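Local coordinates for Endoglucanase(Endo-1,4-beta-glucanase)protein (Pseudomonas stutzeri, PDB 6R2J) that probably hydrolyses beta-1,4-glucosidic bonds in cellulose and related glucans as a family 5 endoglucanase, and binds cellobiose in this crystal form, at residues V122-A127 with I163-D168; L137-M142 with D168-F173. One frame throughout, in Å; residues are numbered along the deposited sequence.

Contact 1: residues V122-A127 with I163-D168; sequences VWRKLA and IREVDD
Arg124, with the largest area buried here, meets two residues of 163-168 with different parts of its chain. Its CG stands anti to the backbone N (chi1 -163°), and from there it packs on Val166 CG1 at 3.7 Å, the two side chains crossing at about a right angle. The chain bends where NE leaves CD, and NE donates to Glu165 OE1 at 2.9 Å. That bond is bent, 137° at the hydrogen, and NE sits well above the carboxylate plane. The second arm of the salt bridge, NH2 to OE2 at 3.5 Å, is weak, in keeping with guanidinium and carboxylate planes 36° apart. Helices 116-130 and 152-166 belong to the outer helical layer of the (beta/alpha)8 barrel, where they stand side by side as consecutive helices, after strands 93-98 and 136-140. An alanine in place of Arg124 would probably leave the Glu165 carboxylate without its partner across the interface and open a gap beside Val166 CG1. Ile163 reaches Trp123 with its CG1, 3.9 Å from CB, and its CD1, which lies off to the rim of the indole, nearest CD2 and CE3 (4.1 Å), with Leu126 CD1 on the other side. Farther along helix 116-130, Val166 CG2 presses on Ala127 CB at 3.5 Å, tighter than usual van der Waals contact. A water donating to both Ala127 O and Asp167 OD2 links backbone to side chain.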
# COMPACT_ATOMS: atom_id res chain seq x y z
N VAL A 122 -10.47 -13.28 9.94
CA VAL A 122 -9.11 -13.40 9.46
C VAL A 122 -8.30 -12.20 9.90
O VAL A 122 -7.13 -12.33 10.28
CB VAL A 122 -9.02 -13.72 7.94
CG1 VAL A 122 -9.33 -12.54 7.09
CG2 VAL A 122 -7.65 -14.32 7.67
N TRP A 123 -8.91 -11.00 9.92
CA TRP A 123 -8.18 -9.82 10.36
C TRP A 123 -8.00 -9.82 11.87
O TRP A 123 -6.93 -9.48 12.39
CB TRP A 123 -8.84 -8.54 9.83
CG TRP A 123 -8.15 -8.10 8.55
CD1 TRP A 123 -8.70 -7.96 7.29
CD2 TRP A 123 -6.76 -7.78 8.42
NE1 TRP A 123 -7.72 -7.58 6.39
CE2 TRP A 123 -6.53 -7.46 7.05
CE3 TRP A 123 -5.69 -7.75 9.31
CZ2 TRP A 123 -5.27 -7.10 6.58
CZ3 TRP A 123 -4.42 -7.38 8.82
CH2 TRP A 123 -4.24 -7.04 7.47
N ARG A 124 -9.04 -10.23 12.59
CA ARG A 124 -8.88 -10.42 14.02
C ARG A 124 -7.76 -11.40 14.29
O ARG A 124 -6.89 -11.15 15.13
CB ARG A 124 -10.20 -10.89 14.62
CG ARG A 124 -10.20 -10.72 16.14
CD ARG A 124 -11.44 -11.31 16.80
NE ARG A 124 -12.70 -10.74 16.31
CZ ARG A 124 -13.50 -11.34 15.44
NH1 ARG A 124 -13.18 -12.52 14.96
NH2 ARG A 124 -14.61 -10.76 15.06
N LYS A 125 -7.75 -12.54 13.59
CA LYS A 125 -6.71 -13.53 13.81
C LYS A 125 -5.34 -13.00 13.41
O LYS A 125 -4.37 -13.22 14.12
CB LYS A 125 -7.01 -14.82 13.05
CG LYS A 125 -7.89 -15.81 13.78
CD LYS A 125 -7.91 -17.10 13.01
CE LYS A 125 -8.73 -18.17 13.70
NZ LYS A 125 -10.14 -18.11 13.24
N LEU A 126 -5.24 -12.31 12.26
CA LEU A 126 -3.96 -11.71 11.87
C LEU A 126 -3.48 -10.67 12.89
O LEU A 126 -2.29 -10.61 13.23
CB LEU A 126 -4.06 -11.09 10.48
CG LEU A 126 -4.21 -12.04 9.29
CD1 LEU A 126 -4.50 -11.27 8.03
CD2 LEU A 126 -2.95 -12.87 9.17
N ALA A 127 -4.40 -9.82 13.38
CA ALA A 127 -3.99 -8.80 14.34
C ALA A 127 -3.50 -9.43 15.64
O ALA A 127 -2.61 -8.88 16.30
CB ALA A 127 -5.14 -7.83 14.58
N ILE A 163 -10.54 -5.82 14.16
CA ILE A 163 -9.16 -5.49 14.50
C ILE A 163 -9.09 -4.75 15.83
O ILE A 163 -8.21 -4.99 16.66
CB ILE A 163 -8.52 -4.65 13.37
CG1 ILE A 163 -8.16 -5.49 12.13
CG2 ILE A 163 -7.26 -3.90 13.90
CD1 ILE A 163 -7.76 -4.62 10.89
N ARG A 164 -10.01 -3.81 16.05
CA ARG A 164 -9.98 -2.96 17.23
C ARG A 164 -10.45 -3.70 18.46
O ARG A 164 -10.32 -3.15 19.57
CB ARG A 164 -10.81 -1.69 16.99
CG ARG A 164 -10.27 -0.80 15.85
CD ARG A 164 -9.02 -0.10 16.36
NE ARG A 164 -8.54 0.95 15.46
CZ ARG A 164 -7.31 0.98 14.97
NH1 ARG A 164 -6.43 0.04 15.28
NH2 ARG A 164 -6.96 1.96 14.17
N GLU A 165 -10.98 -4.92 18.29
CA GLU A 165 -11.29 -5.79 19.42
C GLU A 165 -10.01 -6.35 20.04
O GLU A 165 -10.00 -6.72 21.22
CB GLU A 165 -12.14 -6.97 18.96
CG GLU A 165 -13.56 -6.67 18.48
CD GLU A 165 -14.22 -7.94 17.88
OE1 GLU A 165 -13.93 -9.05 18.38
OE2 GLU A 165 -15.01 -7.86 16.89
N VAL A 166 -8.95 -6.45 19.25
CA VAL A 166 -7.69 -7.00 19.73
C VAL A 166 -6.55 -6.00 19.72
O VAL A 166 -5.58 -6.19 20.47
CB VAL A 166 -7.29 -8.29 18.97
CG1 VAL A 166 -8.37 -9.36 19.09
CG2 VAL A 166 -6.97 -7.98 17.53
N ASP A 167 -6.60 -4.94 18.89
CA ASP A 167 -5.49 -3.99 18.74
C ASP A 167 -6.06 -2.60 18.52
O ASP A 167 -6.63 -2.31 17.45
CB ASP A 167 -4.53 -4.44 17.63
CG ASP A 167 -3.29 -3.52 17.48
OD1 ASP A 167 -3.35 -2.34 17.86
OD2 ASP A 167 -2.25 -3.97 16.95
N ASP A 168 -5.91 -1.72 19.52
CA ASP A 168 -6.30 -0.32 19.38
C ASP A 168 -5.14 0.63 19.13
O ASP A 168 -5.28 1.89 19.18
CB ASP A 168 -7.05 0.08 20.62
CG ASP A 168 -6.14 0.07 21.85
OD1 ASP A 168 -4.98 -0.40 21.71
OD2 ASP A 168 -6.54 0.56 22.93
O HOH W 1 -2.65 -6.12 15.67

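Contact 2: residues L137-M142 with D168-F173; sequences LGYDIM and DQTLIF
Two neighbouring parallel strands of the barrel sheet, 136-140 and 171-175, meet here, joined through helix 152-166 as a beta-alpha-beta unit. The short segments 137-140 and 171-173 approach to 4.5 Å between axes at an angle of 32°, and Gly138, Tyr139 and Asp140 pair with Leu171, Ile172 and Phe173. Two good backbone bonds define this register: Tyr139 N to Leu171 O at 2.9 Å, and Phe173 N to Tyr139 O at 2.8 Å. Weak bonds, Leu171 N to Leu137 O and Ile141 N to Phe173 O, continue the pattern at its two ends. Tyr139 O also receives a CA-H contact from Ile172.

With CG anti to its carbonyl carbon (chi1 -61°), Phe173 carries its ring back beside Tyr139 and Gly138, the edge near Tyr139 O and, through CE1, 4.0 Å from Gly138 CA. A CB on Gly138 would clash with Leu171 O and with CE1, so the absent side chain makes room for the ring. Leu137 CD2 approaches the same ring obliquely, while its CD1 packs against Leu171 CD1 at 3.9 Å.

On the face of the sheet carrying Tyr139 and Ile172, Thr170 crosses the tyrosine at about a right angle, with CG2 3.7 Å from CE2 and OG1 over one ring face. Ile141 CG2 meets Ile172 CG2 at 3.9 Å, and Ile163 of helix 152-166 covers both isoleucines.

Asp140 shares the face of Phe173, CB to CB at 4.1 Å, while its OD2 forms a salt bridge with Arg56. Side chains directed alternately to the barrel interior and to the surrounding helices are characteristic of the TIM-barrel fold of family 5 glycosidases.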
# COMPACT_ATOMS: atom_id res chain seq x y z
N LEU A 137 3.75 -0.97 11.05
CA LEU A 137 3.10 0.33 11.06
C LEU A 137 1.58 0.20 11.02
O LEU A 137 0.89 0.98 11.68
CB LEU A 137 3.51 1.14 9.84
CG LEU A 137 3.02 2.58 9.81
CD1 LEU A 137 3.58 3.42 10.94
CD2 LEU A 137 3.42 3.15 8.41
N GLY A 138 1.03 -0.73 10.25
CA GLY A 138 -0.41 -0.87 10.22
C GLY A 138 -0.88 -1.87 9.19
O GLY A 138 -0.09 -2.59 8.56
N TYR A 139 -2.21 -1.92 9.06
CA TYR A 139 -2.91 -2.92 8.26
C TYR A 139 -3.66 -2.24 7.13
O TYR A 139 -4.65 -1.54 7.36
CB TYR A 139 -3.91 -3.75 9.08
CG TYR A 139 -3.31 -4.57 10.19
CD1 TYR A 139 -2.19 -5.36 9.96
CD2 TYR A 139 -3.86 -4.55 11.46
CE1 TYR A 139 -1.63 -6.09 10.94
CE2 TYR A 139 -3.30 -5.30 12.48
CZ TYR A 139 -2.18 -6.07 12.21
OH TYR A 139 -1.57 -6.83 13.20
N ASP A 140 -3.23 -2.50 5.90
CA ASP A 140 -3.95 -2.11 4.69
C ASP A 140 -4.88 -3.29 4.43
O ASP A 140 -4.50 -4.30 3.83
CB ASP A 140 -2.92 -1.83 3.60
CG ASP A 140 -3.51 -1.21 2.36
OD1 ASP A 140 -4.76 -1.31 2.16
OD2 ASP A 140 -2.70 -0.67 1.57
N ILE A 141 -6.09 -3.18 4.98
CA ILE A 141 -6.97 -4.33 5.06
C ILE A 141 -7.46 -4.82 3.69
O ILE A 141 -7.90 -5.97 3.58
CB ILE A 141 -8.15 -4.05 6.01
CG1 ILE A 141 -9.01 -2.88 5.56
CG2 ILE A 141 -7.66 -3.74 7.42
CD1 ILE A 141 -10.33 -2.74 6.29
N MET A 142 -7.38 -4.01 2.64
CA MET A 142 -7.72 -4.52 1.32
C MET A 142 -7.13 -3.64 0.24
O MET A 142 -7.35 -2.43 0.24
CB MET A 142 -9.25 -4.56 1.12
CG MET A 142 -9.74 -5.17 -0.19
SD MET A 142 -9.12 -6.85 -0.39
CE MET A 142 -9.65 -7.63 1.13
N ASP A 168 -5.91 -1.72 19.52
CA ASP A 168 -6.30 -0.32 19.38
C ASP A 168 -5.14 0.63 19.13
O ASP A 168 -5.28 1.89 19.18
CB ASP A 168 -7.05 0.08 20.62
CG ASP A 168 -6.14 0.07 21.85
OD1 ASP A 168 -4.98 -0.40 21.71
OD2 ASP A 168 -6.54 0.56 22.93
N GLN A 169 -4.00 0.09 18.74
CA GLN A 169 -2.79 0.87 18.56
C GLN A 169 -2.30 0.90 17.13
O GLN A 169 -1.77 1.93 16.71
CB GLN A 169 -1.65 0.40 19.48
CG GLN A 169 -1.92 0.44 20.94
CD GLN A 169 -2.00 1.83 21.47
OE1 GLN A 169 -1.10 2.60 21.24
NE2 GLN A 169 -3.07 2.17 22.15
N THR A 170 -2.46 -0.17 16.37
CA THR A 170 -1.98 -0.19 15.00
C THR A 170 -2.85 0.70 14.12
O THR A 170 -4.08 0.74 14.25
CB THR A 170 -1.99 -1.64 14.50
OG1 THR A 170 -1.33 -1.74 13.23
CG2 THR A 170 -3.39 -2.16 14.35
N LEU A 171 -2.18 1.44 13.22
CA LEU A 171 -2.86 2.14 12.14
C LEU A 171 -3.59 1.15 11.23
O LEU A 171 -3.17 0.01 11.03
CB LEU A 171 -1.85 2.92 11.30
CG LEU A 171 -1.10 4.03 12.04
CD1 LEU A 171 -0.12 4.71 11.13
CD2 LEU A 171 -2.07 5.02 12.64
N ILE A 172 -4.68 1.63 10.65
CA ILE A 172 -5.43 0.88 9.64
C ILE A 172 -5.60 1.78 8.43
O ILE A 172 -6.01 2.94 8.57
CB ILE A 172 -6.81 0.40 10.15
CG1 ILE A 172 -6.65 -0.60 11.29
CG2 ILE A 172 -7.63 -0.20 8.94
CD1 ILE A 172 -7.95 -0.83 12.08
N PHE A 173 -5.31 1.22 7.24
CA PHE A 173 -5.38 1.91 5.96
C PHE A 173 -6.59 1.43 5.17
O PHE A 173 -6.78 0.22 4.94
CB PHE A 173 -4.07 1.72 5.20
CG PHE A 173 -2.88 2.29 5.96
CD1 PHE A 173 -2.31 1.61 7.02
CD2 PHE A 173 -2.34 3.53 5.63
CE1 PHE A 173 -1.26 2.16 7.71
CE2 PHE A 173 -1.25 4.06 6.32
CZ PHE A 173 -0.74 3.37 7.36
O HOH W 2 -8.01 -0.99 2.63

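Overall arrangement
Contact 1 pairs two outer helices and contact 2 the strands beneath them; their centres are 10 Å apart, and the segments alternate along the chain. Trp123 connects the layers: its NE1 lies 3.2 Å from Ile141 O, a probable hydrogen bond, and its ring meets that of Tyr139 with planes at about 50°. Both contacts include Asp168, and across it Arg164 NH1 probably bonds to Thr170 O at 2.7 Å. Contact 1 is centred about 19 Å, and contact 2 about 11 Å, from the centre of the chain. The side chain of Asp140 is about 11 Å from a bound glucose unit; no residue of either contact lines the glycan pocket, although Glu144 of that pocket follows Met142 by two residues.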